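Local coordinates for polysaccharide biosynthesis protein CapD (Bacillus thuringiensis HD-771, PDB 6BWC) that probably uses NADP to convert UDP-N-acetylglucosamine in CMP-pseudaminic acid biosynthesis, as a member of the short-chain dehydrogenase type of enzymes, at residues E100-L103 with T104-G108; I193-T196 with D197-M200; F285-D289 with M290-P294. The protein carries 2 engineered substitutions. All coordinates share one frame; numbering follows the deposited sequence.

Contact 1: residues E100-L103 with T104-G108; sequences EAVL and TNIFG. With NAP (NADP nicotinamide-adenine-dinucleotide phosphate), chain N.
Between E100 and G108 one helix shifts from four-residue to five-residue bonding: T104 N and N105 N bond back four residues to E100 O and A101 O, whereas G108 N reaches back five, to L103 O, at 2.8 Å. The changeover falls on V102 O, which accepts two amides, I106 N at 2.9 Å and F107 N at 3.0 Å. F107 N lies in the plane of this carbonyl while I106 N stands 36° out of it; the shared acceptor marks the widening of the helix, with the pi-type turn at T104 to F107. Along one flank V102 CG1, set anti to its backbone N (chi1 178°), meets I106 CD1 at 4.0 Å, the two side chains crossing at a slant. Next to them L103 CD2 comes obliquely to F107 CD2, 4.3 Å off. V102 also packs on I106 of a third subunit, I106 on its V102 and F107 on its F99, consistent with the helix-bundle interface of short-chain dehydrogenases. The other flank is polar: R67 salt-bridges E100 OE1 and bonds T104 OG1, and N105 ND2 is held by T142 OG1 and M88 O. T104 OG1 stays 3.9 Å from N6A of NADP, and its CG2 lies 4.0 Å from the same atom. T104 thus meets the adenine by van der Waals contact, with R67 NE as the hydrogen-bond partner of its hydroxyl.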
ATOM      1  N   GLU C 100      12.804   8.246  -8.423  1.00 10.51           N
ATOM      2  CA  GLU C 100      12.722   9.169  -7.297  1.00 10.71           C
ATOM      3  C   GLU C 100      12.127  10.477  -7.752  1.00 10.72           C
ATOM      4  O   GLU C 100      11.263  11.037  -7.087  1.00 10.99           O
ATOM      5  CB  GLU C 100      14.099   9.439  -6.710  1.00 11.01           C
ATOM      6  CG  GLU C 100      14.743   8.224  -6.061  1.00 11.27           C
ATOM      7  CD  GLU C 100      14.089   7.894  -4.730  1.00 11.57           C
ATOM      8  OE1 GLU C 100      14.048   8.791  -3.853  1.00 11.33           O
ATOM      9  OE2 GLU C 100      13.593   6.751  -4.579  1.00 11.55           O
ATOM     10  N   ALA C 101      12.587  10.963  -8.892  1.00 10.55           N
ATOM     11  CA  ALA C 101      11.963  12.129  -9.498  1.00 10.72           C
ATOM     12  C   ALA C 101      10.443  11.953  -9.765  1.00 10.74           C
ATOM     13  O   ALA C 101       9.667  12.906  -9.612  1.00 10.52           O
ATOM     14  CB  ALA C 101      12.695  12.504 -10.776  1.00 10.70           C
ATOM     15  N   VAL C 102      10.030  10.744 -10.152  1.00 10.78           N
ATOM     16  CA  VAL C 102       8.601  10.441 -10.352  1.00 10.95           C
ATOM     17  C   VAL C 102       7.843  10.579  -9.045  1.00 10.89           C
ATOM     18  O   VAL C 102       6.789  11.204  -9.027  1.00 11.34           O
ATOM     19  CB  VAL C 102       8.308   9.016 -10.915  1.00 11.03           C
ATOM     20  CG1 VAL C 102       6.813   8.757 -11.042  1.00 10.84           C
ATOM     21  CG2 VAL C 102       8.948   8.818 -12.273  1.00 11.41           C
ATOM     22  N   LEU C 103       8.355   9.992  -7.971  1.00 10.72           N
ATOM     23  CA  LEU C 103       7.656  10.033  -6.693  1.00 10.90           C
ATOM     24  C   LEU C 103       7.519  11.486  -6.181  1.00 11.37           C
ATOM     25  O   LEU C 103       6.431  11.939  -5.839  1.00 11.46           O
ATOM     26  CB  LEU C 103       8.342   9.122  -5.650  1.00 10.76           C
ATOM     27  CG  LEU C 103       8.378   7.590  -5.928  1.00 10.48           C
ATOM     28  CD1 LEU C 103       9.080   6.797  -4.836  1.00 10.29           C
ATOM     29  CD2 LEU C 103       6.986   7.023  -6.137  1.00 10.35           C
ATOM     30  N   THR C 104       8.605  12.232  -6.189  1.00 11.91           N
ATOM     31  CA  THR C 104       8.583  13.577  -5.652  1.00 12.44           C
ATOM     32  C   THR C 104       7.856  14.556  -6.603  1.00 13.22           C
ATOM     33  O   THR C 104       6.963  15.300  -6.160  1.00 13.36           O
ATOM     34  CB  THR C 104      10.024  14.007  -5.295  1.00 12.63           C
ATOM     35  OG1 THR C 104      10.564  13.108  -4.307  1.00 12.50           O
ATOM     36  CG2 THR C 104      10.073  15.425  -4.730  1.00 12.89           C
ATOM     37  N   ASN C 105       8.212  14.548  -7.893  1.00 14.07           N
ATOM     38  CA  ASN C 105       7.659  15.522  -8.842  1.00 15.01           C
ATOM     39  C   ASN C 105       6.229  15.217  -9.374  1.00 15.42           C
ATOM     40  O   ASN C 105       5.449  16.162  -9.574  1.00 14.91           O
ATOM     41  CB  ASN C 105       8.629  15.780 -10.017  1.00 15.67           C
ATOM     42  CG  ASN C 105       9.933  16.480  -9.592  1.00 16.22           C
ATOM     43  OD1 ASN C 105      10.121  16.851  -8.435  1.00 16.43           O
ATOM     44  ND2 ASN C 105      10.847  16.665 -10.554  1.00 16.56           N
ATOM     45  N   ILE C 106       5.883  13.934  -9.603  1.00 15.66           N
ATOM     46  CA  ILE C 106       4.524  13.556 -10.088  1.00 15.40           C
ATOM     47  C   ILE C 106       3.619  13.096  -8.941  1.00 15.84           C
ATOM     48  O   ILE C 106       2.633  13.793  -8.617  1.00 16.33           O
ATOM     49  CB  ILE C 106       4.560  12.473 -11.202  1.00 15.23           C
ATOM     50  CG1 ILE C 106       5.389  12.957 -12.395  1.00 14.88           C
ATOM     51  CG2 ILE C 106       3.145  12.106 -11.667  1.00 15.10           C
ATOM     52  CD1 ILE C 106       5.741  11.875 -13.387  1.00 14.86           C
ATOM     53  N   PHE C 107       3.962  11.953  -8.322  1.00 15.78           N
ATOM     54  CA  PHE C 107       3.115  11.312  -7.299  1.00 16.41           C
ATOM     55  C   PHE C 107       2.848  12.263  -6.148  1.00 15.67           C
ATOM     56  O   PHE C 107       1.726  12.318  -5.637  1.00 15.68           O
ATOM     57  CB  PHE C 107       3.698   9.961  -6.795  1.00 17.80           C
ATOM     58  CG  PHE C 107       2.888   9.290  -5.665  1.00 19.48           C
ATOM     59  CD1 PHE C 107       1.515   9.007  -5.815  1.00 20.08           C
ATOM     60  CD2 PHE C 107       3.500   8.940  -4.440  1.00 20.47           C
ATOM     61  CE1 PHE C 107       0.773   8.402  -4.794  1.00 20.32           C
ATOM     62  CE2 PHE C 107       2.761   8.316  -3.419  1.00 20.80           C
ATOM     63  CZ  PHE C 107       1.399   8.041  -3.601  1.00 20.79           C
ATOM     64  N   GLY C 108       3.861  13.037  -5.774  1.00 15.43           N
ATOM     65  CA  GLY C 108       3.714  14.085  -4.747  1.00 15.11           C
ATOM     66  C   GLY C 108       2.823  15.262  -5.139  1.00 14.77           C
ATOM     67  O   GLY C 108       2.083  15.795  -4.282  1.00 14.93           O
TER
HETATM   68  PA  NAP N 400      15.260  23.922  -3.143  1.00 11.89           P
HETATM   69  O1A NAP N 400      16.100  24.996  -2.512  1.00 11.76           O
HETATM   70  O2A NAP N 400      15.921  22.604  -3.360  1.00 11.61           O
HETATM   71  O5B NAP N 400      13.918  23.716  -2.310  1.00 12.48           O
HETATM   72  C5B NAP N 400      13.299  22.428  -2.272  1.00 13.55           C
HETATM   73  C4B NAP N 400      12.347  22.360  -1.082  1.00 14.05           C
HETATM   74  O4B NAP N 400      11.542  21.183  -1.084  1.00 14.10           O
HETATM   75  C3B NAP N 400      13.130  22.291   0.202  1.00 14.55           C
HETATM   76  O3B NAP N 400      12.314  22.961   1.158  1.00 14.51           O
HETATM   77  C2B NAP N 400      13.247  20.810   0.454  1.00 15.21           C
HETATM   78  O2B NAP N 400      13.573  20.611   1.814  1.00 16.97           O
HETATM   79  C1B NAP N 400      11.863  20.325   0.019  1.00 14.74           C
HETATM   80  N9A NAP N 400      11.657  18.908  -0.434  1.00 14.66           N
HETATM   81  C8A NAP N 400      12.365  18.148  -1.321  1.00 14.92           C
HETATM   82  N7A NAP N 400      11.817  16.896  -1.485  1.00 14.59           N
HETATM   83  C5A NAP N 400      10.730  16.850  -0.695  1.00 14.59           C
HETATM   84  C6A NAP N 400       9.675  15.866  -0.345  1.00 14.46           C
HETATM   85  N6A NAP N 400       9.645  14.637  -0.879  1.00 14.61           N
HETATM   86  N1A NAP N 400       8.720  16.228   0.527  1.00 14.28           N
HETATM   87  C2A NAP N 400       8.692  17.443   1.102  1.00 14.38           C
HETATM   88  N3A NAP N 400       9.613  18.386   0.846  1.00 14.44           N
HETATM   89  C4A NAP N 400      10.632  18.165  -0.021  1.00 14.58           C
HETATM   90  O3  NAP N 400      14.605  24.397  -4.540  1.00 11.95           O
HETATM   91  PN  NAP N 400      14.219  25.902  -5.002  1.00 11.96           P
HETATM   92  O1N NAP N 400      13.641  26.718  -3.855  1.00 12.34           O
HETATM   93  O2N NAP N 400      15.340  26.444  -5.835  1.00 11.96           O
HETATM   94  O5D NAP N 400      13.087  25.612  -6.080  1.00 12.19           O
HETATM   95  C5D NAP N 400      11.755  25.486  -5.649  1.00 12.66           C
HETATM   96  C4D NAP N 400      10.865  25.079  -6.820  1.00 13.08           C
HETATM   97  O4D NAP N 400      11.172  25.940  -7.925  1.00 13.12           O
HETATM   98  C3D NAP N 400      10.970  23.635  -7.342  1.00 13.12           C
HETATM   99  O3D NAP N 400       9.649  23.112  -7.497  1.00 13.01           O
HETATM  100  C2D NAP N 400      11.653  23.743  -8.685  1.00 13.32           C
HETATM  101  O2D NAP N 400      11.185  22.768  -9.623  1.00 13.21           O
HETATM  102  C1D NAP N 400      11.276  25.159  -9.121  1.00 13.49           C
HETATM  103  N1N NAP N 400      12.224  25.797 -10.042  1.00 13.68           N
HETATM  104  C2N NAP N 400      13.399  26.223  -9.551  1.00 14.03           C
HETATM  105  C3N NAP N 400      14.367  26.840 -10.322  1.00 13.84           C
HETATM  106  C7N NAP N 400      15.682  27.280  -9.780  1.00 14.26           C
HETATM  107  O7N NAP N 400      16.544  27.652 -10.579  1.00 14.63           O
HETATM  108  N7N NAP N 400      15.948  27.251  -8.471  1.00 14.44           N
HETATM  109  C4N NAP N 400      14.084  27.089 -11.759  1.00 14.01           C
HETATM  110  C5N NAP N 400      12.779  26.577 -12.191  1.00 13.95           C
HETATM  111  C6N NAP N 400      11.889  25.974 -11.320  1.00 13.68           C
HETATM  112  P2B NAP N 400      14.161  19.207   2.345  1.00 20.64           P
HETATM  113  O1X NAP N 400      14.609  19.641   3.727  1.00 20.66           O
HETATM  114  O2X NAP N 400      12.980  18.264   2.429  1.00 19.86           O
HETATM  115  O3X NAP N 400      15.268  18.774   1.354  1.00 20.55           O

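Contact 2: residues I193-T196 with D197-M200; sequences ITVT and DLSM. With UD1 (uridine-diphosphate-N-acetylglucosamine), chain O.
T196 and M200 meet beside the uridine of the bound UDP-N-acetylglucosamine, and here the contact is dense. Two backbone groups, T194 O in the strand and T196 N just beyond it, read the uracil: its N3 donates to T194 O at 2.7 Å, and T196 N donates to its O2 at 3.0 Å, both bonds nearly straight at 165°. The T196 hydroxyl sits between its own backbone N and carbonyl carbon (chi1 50°), which puts OG1 close to both O2 and the ribose O2' of the ligand. T196 CG2 lies 3.5 Å from C2 of the uracil. From the far end of the turn M200 bends at its last torsion and brings SD to 3.2 Å from T196 OG1, with the ribose O2' equally near the sulphur. Away from the ligand, V195 and L198 make a second close patch: their side chains cross at about a right angle, and V195 CG1 lies 3.6 Å from L198 CG. F183 lies against V195, and S240 of helix 236-251 against L198.

The remainder is looser. D197 to M200 forms a type I turn, closed by M200 N bonding to D197 O at 3.1 Å, and leads the chain from this pocket wall into strand 201-205. D197 OD1 takes S199 N only weakly, in the manner of an Asx turn, and S199 is exposed to solvent. The two main-chain bonds suit a pyrimidine with a donor N3 and an acceptor O2, consistent with their taking part in uracil recognition, while T196 and M200 carry the contact onto the ribose.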
ATOM      1  N   ILE C 193      37.198  26.458 -12.527  1.00 39.04           N
ATOM      2  CA  ILE C 193      35.766  26.129 -12.666  1.00 36.02           C
ATOM      3  C   ILE C 193      35.562  24.945 -13.617  1.00 33.51           C
ATOM      4  O   ILE C 193      36.435  24.610 -14.431  1.00 31.66           O
ATOM      5  CB  ILE C 193      34.867  27.339 -13.080  1.00 36.02           C
ATOM      6  CG1 ILE C 193      35.412  28.069 -14.321  1.00 34.95           C
ATOM      7  CG2 ILE C 193      34.703  28.310 -11.912  1.00 36.06           C
ATOM      8  CD1 ILE C 193      34.376  28.924 -15.015  1.00 34.50           C
ATOM      9  N   THR C 194      34.391  24.326 -13.485  1.00 32.12           N
ATOM     10  CA  THR C 194      33.932  23.246 -14.353  1.00 30.80           C
ATOM     11  C   THR C 194      32.865  23.773 -15.309  1.00 30.33           C
ATOM     12  O   THR C 194      31.760  24.131 -14.900  1.00 29.36           O
ATOM     13  CB  THR C 194      33.348  22.098 -13.524  1.00 31.72           C
ATOM     14  OG1 THR C 194      34.418  21.364 -12.920  1.00 30.77           O
ATOM     15  CG2 THR C 194      32.540  21.149 -14.382  1.00 33.19           C
ATOM     16  N   VAL C 195      33.186  23.764 -16.595  1.00 30.69           N
ATOM     17  CA  VAL C 195      32.345  24.361 -17.617  1.00 29.65           C
ATOM     18  C   VAL C 195      31.729  23.240 -18.452  1.00 28.93           C
ATOM     19  O   VAL C 195      32.435  22.401 -18.992  1.00 29.04           O
ATOM     20  CB  VAL C 195      33.193  25.369 -18.417  1.00 30.03           C
ATOM     21  CG1 VAL C 195      32.916  25.325 -19.913  1.00 30.61           C
ATOM     22  CG2 VAL C 195      32.998  26.771 -17.832  1.00 29.93           C
ATOM     23  N   THR C 196      30.405  23.208 -18.523  1.00 28.14           N
ATOM     24  CA  THR C 196      29.695  22.222 -19.338  1.00 27.32           C
ATOM     25  C   THR C 196      29.923  22.574 -20.815  1.00 27.61           C
ATOM     26  O   THR C 196      30.601  21.845 -21.535  1.00 30.75           O
ATOM     27  CB  THR C 196      28.171  22.169 -19.009  1.00 27.09           C
ATOM     28  OG1 THR C 196      27.606  23.501 -19.032  1.00 26.42           O
ATOM     29  CG2 THR C 196      27.905  21.497 -17.619  1.00 26.24           C
ATOM     30  N   ASP C 197      29.406  23.715 -21.253  1.00 25.51           N
ATOM     31  CA  ASP C 197      29.438  24.079 -22.660  1.00 23.83           C
ATOM     32  C   ASP C 197      29.092  25.565 -22.741  1.00 23.76           C
ATOM     33  O   ASP C 197      27.945  25.947 -22.520  1.00 24.17           O
ATOM     34  CB  ASP C 197      28.427  23.199 -23.397  1.00 22.70           C
ATOM     35  CG  ASP C 197      28.311  23.515 -24.863  1.00 22.52           C
ATOM     36  OD1 ASP C 197      28.497  24.684 -25.268  1.00 21.09           O
ATOM     37  OD2 ASP C 197      27.983  22.567 -25.614  1.00 22.66           O
ATOM     38  N   LEU C 198      30.082  26.397 -23.051  1.00 23.17           N
ATOM     39  CA  LEU C 198      29.951  27.855 -22.890  1.00 23.28           C
ATOM     40  C   LEU C 198      28.882  28.472 -23.779  1.00 23.41           C
ATOM     41  O   LEU C 198      28.262  29.476 -23.429  1.00 23.33           O
ATOM     42  CB  LEU C 198      31.299  28.549 -23.123  1.00 23.63           C
ATOM     43  CG  LEU C 198      32.369  28.178 -22.094  1.00 23.54           C
ATOM     44  CD1 LEU C 198      33.768  28.605 -22.524  1.00 23.35           C
ATOM     45  CD2 LEU C 198      32.005  28.747 -20.728  1.00 23.46           C
ATOM     46  N   SER C 199      28.646  27.830 -24.912  1.00 24.14           N
ATOM     47  CA  SER C 199      27.595  28.230 -25.853  1.00 24.37           C
ATOM     48  C   SER C 199      26.152  28.184 -25.341  1.00 24.61           C
ATOM     49  O   SER C 199      25.258  28.688 -26.016  1.00 25.34           O
ATOM     50  CB  SER C 199      27.684  27.363 -27.117  1.00 24.22           C
ATOM     51  OG  SER C 199      26.443  26.747 -27.380  1.00 24.74           O
ATOM     52  N   MET C 200      25.908  27.527 -24.209  1.00 25.69           N
ATOM     53  CA  MET C 200      24.559  27.429 -23.641  1.00 25.95           C
ATOM     54  C   MET C 200      24.065  28.812 -23.183  1.00 26.30           C
ATOM     55  O   MET C 200      24.841  29.638 -22.674  1.00 28.52           O
ATOM     56  CB  MET C 200      24.532  26.458 -22.446  1.00 25.76           C
ATOM     57  CG  MET C 200      24.806  24.999 -22.765  1.00 25.04           C
ATOM     58  SD  MET C 200      25.416  24.162 -21.289  1.00 24.58           S
ATOM     59  CE  MET C 200      24.216  22.847 -21.193  1.00 25.31           C
TER
HETATM   60  C1' UD1 O 401      17.963  25.318 -13.109  1.00 12.53           C
HETATM   61  C2' UD1 O 401      17.063  24.535 -12.168  1.00 12.80           C
HETATM   62  C3' UD1 O 401      16.002  23.745 -12.933  1.00 12.91           C
HETATM   63  C4' UD1 O 401      15.274  24.608 -13.959  1.00 12.57           C
HETATM   64  C5' UD1 O 401      16.218  25.558 -14.723  1.00 12.55           C
HETATM   65  C6' UD1 O 401      15.400  26.626 -15.460  1.00 12.45           C
HETATM   66  C7' UD1 O 401      18.482  23.991 -10.232  1.00 13.80           C
HETATM   67  C8' UD1 O 401      19.460  22.984  -9.661  1.00 14.08           C
HETATM   68  N2' UD1 O 401      17.847  23.628 -11.350  1.00 13.01           N
HETATM   69  O1' UD1 O 401      18.583  24.433 -14.029  1.00 13.55           O
HETATM   70  O3' UD1 O 401      15.076  23.179 -11.984  1.00 13.17           O
HETATM   71  O4' UD1 O 401      14.583  23.799 -14.893  1.00 12.23           O
HETATM   72  O5' UD1 O 401      17.176  26.201 -13.854  1.00 12.14           O
HETATM   73  O6' UD1 O 401      15.965  26.936 -16.736  1.00 12.54           O
HETATM   74  O7' UD1 O 401      18.352  25.093  -9.701  1.00 14.37           O
HETATM   75  N1  UD1 O 401      26.974  24.384 -15.500  1.00 20.15           N
HETATM   76  C2  UD1 O 401      28.397  24.374 -15.618  1.00 19.84           C
HETATM   77  N3  UD1 O 401      29.133  23.693 -14.726  1.00 19.85           N
HETATM   78  C4  UD1 O 401      28.564  23.010 -13.712  1.00 19.12           C
HETATM   79  C5  UD1 O 401      27.200  23.008 -13.553  1.00 19.04           C
HETATM   80  C6  UD1 O 401      26.418  23.718 -14.452  1.00 19.69           C
HETATM   81  O2  UD1 O 401      28.979  24.968 -16.543  1.00 19.54           O
HETATM   82  O4  UD1 O 401      29.250  22.389 -12.885  1.00 18.47           O
HETATM   83  C1B UD1 O 401      26.126  25.102 -16.476  1.00 19.04           C
HETATM   84  C2B UD1 O 401      24.929  24.314 -17.012  1.00 19.02           C
HETATM   85  O2' UD1 O 401      25.263  23.533 -18.152  1.00 19.34           O
HETATM   86  C3B UD1 O 401      23.883  25.375 -17.290  1.00 18.75           C
HETATM   87  C4B UD1 O 401      24.215  26.431 -16.258  1.00 18.45           C
HETATM   88  O4B UD1 O 401      25.556  26.209 -15.822  1.00 18.82           O
HETATM   89  O3B UD1 O 401      23.970  25.984 -18.583  1.00 18.94           O
HETATM   90  C5B UD1 O 401      23.289  26.410 -15.053  1.00 17.70           C
HETATM   91  O5B UD1 O 401      23.340  25.192 -14.293  1.00 16.47           O
HETATM   92  PA  UD1 O 401      22.442  25.191 -12.962  1.00 16.16           P
HETATM   93  O1A UD1 O 401      22.759  24.037 -12.043  1.00 16.47           O
HETATM   94  O2A UD1 O 401      22.393  26.584 -12.327  1.00 16.67           O
HETATM   95  O3A UD1 O 401      20.904  25.174 -13.456  1.00 15.22           O
HETATM   96  PB  UD1 O 401      20.082  24.530 -14.692  1.00 14.70           P
HETATM   97  O1B UD1 O 401      20.501  23.088 -14.893  1.00 14.67           O
HETATM   98  O2B UD1 O 401      20.010  25.405 -15.938  1.00 14.28           O

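Contact 3: residues F285-D289 with M290-P294; sequences FELPD and MFIIP
The F285 ring meets its neighbours at the edge: I292 O lies near the ring plane, and P294 CD comes to 4.0 Å from F285 CD2, the two side chains crossing at about a right angle. F291, the other ring, is approached obliquely by E286 CG, 3.3 Å from F291 CE1. The two side chains run alongside each other in the same direction, with the carboxylate plane turned 70° from the ring. K230 serves both, as a cation-pi partner of F291 and in a salt bridge to E286 OE2, and Y314 packs edge-to-face with F291. L287, M290 and I292 cluster on the other side, L287 CD1 reaching I292 CD1 at 3.6 Å and M290 SD at 3.9 Å. M290 CG stands anti to its backbone N (chi1 179°), running beside the L287 side chain. Beneath them the antiparallel backbone is held by F285 and I292, which exchange two bonds, and by L287 N to M290 O at 2.7 Å, nearest the turn. This hairpin finishes the large sheet: strand 290-293 pairs with strand 226-229, whose F227 touches M290 and I292, and strand 285-286 forms the sheet's border within the chain.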
ATOM      1  N   PHE C 285      -1.718  35.368 -23.203  1.00 29.97           N
ATOM      2  CA  PHE C 285      -1.911  36.811 -23.008  1.00 31.22           C
ATOM      3  C   PHE C 285      -0.622  37.511 -22.565  1.00 31.69           C
ATOM      4  O   PHE C 285       0.168  36.926 -21.842  1.00 32.29           O
ATOM      5  CB  PHE C 285      -3.056  37.042 -22.020  1.00 31.98           C
ATOM      6  CG  PHE C 285      -4.379  36.543 -22.535  1.00 33.54           C
ATOM      7  CD1 PHE C 285      -5.201  37.359 -23.327  1.00 34.99           C
ATOM      8  CD2 PHE C 285      -4.790  35.234 -22.295  1.00 35.03           C
ATOM      9  CE1 PHE C 285      -6.413  36.886 -23.841  1.00 34.18           C
ATOM     10  CE2 PHE C 285      -6.002  34.752 -22.807  1.00 34.42           C
ATOM     11  CZ  PHE C 285      -6.812  35.580 -23.579  1.00 34.39           C
ATOM     12  N   GLU C 286      -0.391  38.738 -23.033  1.00 32.13           N
ATOM     13  CA  GLU C 286       0.730  39.565 -22.571  1.00 31.72           C
ATOM     14  C   GLU C 286       0.241  40.627 -21.619  1.00 34.06           C
ATOM     15  O   GLU C 286      -0.762  41.286 -21.876  1.00 33.86           O
ATOM     16  CB  GLU C 286       1.418  40.286 -23.717  1.00 31.61           C
ATOM     17  CG  GLU C 286       2.529  39.493 -24.337  1.00 31.78           C
ATOM     18  CD  GLU C 286       3.392  40.303 -25.272  1.00 32.31           C
ATOM     19  OE1 GLU C 286       3.700  39.834 -26.404  1.00 34.26           O
ATOM     20  OE2 GLU C 286       3.789  41.403 -24.850  1.00 31.65           O
ATOM     21  N   LEU C 287       0.964  40.768 -20.510  1.00 37.29           N
ATOM     22  CA  LEU C 287       0.905  41.927 -19.624  1.00 37.69           C
ATOM     23  C   LEU C 287       2.272  42.614 -19.762  1.00 37.30           C
ATOM     24  O   LEU C 287       3.211  42.042 -20.369  1.00 33.11           O
ATOM     25  CB  LEU C 287       0.661  41.494 -18.163  1.00 38.31           C
ATOM     26  CG  LEU C 287      -0.735  40.977 -17.777  1.00 39.27           C
ATOM     27  CD1 LEU C 287      -0.682  40.267 -16.427  1.00 39.62           C
ATOM     28  CD2 LEU C 287      -1.783  42.088 -17.739  1.00 40.09           C
ATOM     29  N   PRO C 288       2.394  43.842 -19.223  1.00 38.46           N
ATOM     30  CA  PRO C 288       3.689  44.501 -19.205  1.00 39.34           C
ATOM     31  C   PRO C 288       4.878  43.553 -18.921  1.00 38.79           C
ATOM     32  O   PRO C 288       5.743  43.393 -19.777  1.00 38.44           O
ATOM     33  CB  PRO C 288       3.516  45.562 -18.090  1.00 41.26           C
ATOM     34  CG  PRO C 288       2.033  45.715 -17.858  1.00 40.36           C
ATOM     35  CD  PRO C 288       1.333  44.782 -18.813  1.00 40.30           C
ATOM     36  N   ASP C 289       4.868  42.899 -17.759  1.00 39.30           N
ATOM     37  CA  ASP C 289       6.018  42.135 -17.248  1.00 38.54           C
ATOM     38  C   ASP C 289       5.875  40.603 -17.240  1.00 33.96           C
ATOM     39  O   ASP C 289       6.751  39.903 -16.735  1.00 31.62           O
ATOM     40  CB  ASP C 289       6.318  42.623 -15.831  1.00 41.78           C
ATOM     41  CG  ASP C 289       7.113  43.914 -15.820  1.00 46.15           C
ATOM     42  OD1 ASP C 289       6.833  44.752 -14.932  1.00 49.62           O
ATOM     43  OD2 ASP C 289       8.024  44.077 -16.677  1.00 47.38           O
ATOM     44  N   MET C 290       4.829  40.094 -17.887  1.00 31.52           N
ATOM     45  CA  MET C 290       4.324  38.745 -17.640  1.00 29.55           C
ATOM     46  C   MET C 290       3.452  38.214 -18.792  1.00 28.28           C
ATOM     47  O   MET C 290       2.729  38.983 -19.414  1.00 28.79           O
ATOM     48  CB  MET C 290       3.485  38.847 -16.377  1.00 28.90           C
ATOM     49  CG  MET C 290       2.802  37.591 -15.895  1.00 28.52           C
ATOM     50  SD  MET C 290       1.836  38.057 -14.467  1.00 27.07           S
ATOM     51  CE  MET C 290       3.160  38.374 -13.289  1.00 28.12           C
ATOM     52  N   PHE C 291       3.535  36.913 -19.084  1.00 27.08           N
ATOM     53  CA  PHE C 291       2.551  36.243 -19.965  1.00 25.64           C
ATOM     54  C   PHE C 291       1.640  35.379 -19.110  1.00 24.46           C
ATOM     55  O   PHE C 291       2.065  34.855 -18.094  1.00 22.98           O
ATOM     56  CB  PHE C 291       3.188  35.332 -21.017  1.00 25.11           C
ATOM     57  CG  PHE C 291       4.182  36.010 -21.923  1.00 25.26           C
ATOM     58  CD1 PHE C 291       3.790  36.530 -23.155  1.00 24.58           C
ATOM     59  CD2 PHE C 291       5.540  36.066 -21.577  1.00 25.65           C
ATOM     60  CE1 PHE C 291       4.720  37.110 -24.008  1.00 24.22           C
ATOM     61  CE2 PHE C 291       6.472  36.658 -22.425  1.00 25.26           C
ATOM     62  CZ  PHE C 291       6.057  37.189 -23.639  1.00 24.76           C
ATOM     63  N   ILE C 292       0.395  35.240 -19.551  1.00 24.50           N
ATOM     64  CA  ILE C 292      -0.585  34.363 -18.939  1.00 25.42           C
ATOM     65  C   ILE C 292      -1.060  33.407 -20.021  1.00 25.80           C
ATOM     66  O   ILE C 292      -1.651  33.843 -20.999  1.00 26.82           O
ATOM     67  CB  ILE C 292      -1.784  35.160 -18.373  1.00 26.34           C
ATOM     68  CG1 ILE C 292      -1.276  36.132 -17.293  1.00 27.36           C
ATOM     69  CG2 ILE C 292      -2.861  34.221 -17.807  1.00 26.07           C
ATOM     70  CD1 ILE C 292      -2.317  37.034 -16.647  1.00 27.38           C
ATOM     71  N   ILE C 293      -0.776  32.119 -19.863  1.00 25.80           N
ATOM     72  CA  ILE C 293      -1.329  31.094 -20.741  1.00 26.00           C
ATOM     73  C   ILE C 293      -2.571  30.573 -20.038  1.00 25.53           C
ATOM     74  O   ILE C 293      -2.490  30.178 -18.887  1.00 26.22           O
ATOM     75  CB  ILE C 293      -0.352  29.919 -20.990  1.00 26.36           C
ATOM     76  CG1 ILE C 293       1.052  30.427 -21.366  1.00 27.03           C
ATOM     77  CG2 ILE C 293      -0.885  29.000 -22.089  1.00 25.92           C
ATOM     78  CD1 ILE C 293       2.065  29.314 -21.608  1.00 27.16           C
ATOM     79  N   PRO C 294      -3.727  30.581 -20.710  1.00 25.83           N
ATOM     80  CA  PRO C 294      -4.899  29.932 -20.125  1.00 26.54           C
ATOM     81  C   PRO C 294      -4.895  28.382 -20.194  1.00 26.42           C
ATOM     82  O   PRO C 294      -3.955  27.752 -20.710  1.00 26.37           O
ATOM     83  CB  PRO C 294      -6.045  30.498 -20.977  1.00 26.92           C
ATOM     84  CG  PRO C 294      -5.410  30.727 -22.296  1.00 26.41           C
ATOM     85  CD  PRO C 294      -4.096  31.338 -21.917  1.00 25.91           C
TER

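The contacts come in series along the chain and stay well apart: contacts 1 and 2, and likewise 1 and 3, have centres about 29 Å apart, while 2 and 3 are about 32 Å apart, and no two touch. Contact 1 lies on helix 98-118 and through T104 borders the NADP adenine. Contact 2 leaves strand 192-195, in a small parallel sheet with strand 259-262, and holds the uridine end of the bound UDP-N-acetylglucosamine, the probable substrate. Contact 3 supplies two strands of the large Rossmann-type sheet whose opposite edge within the chain is strand 59-63. Cofactor and nucleotide-sugar are thus approached from separate parts of one chain.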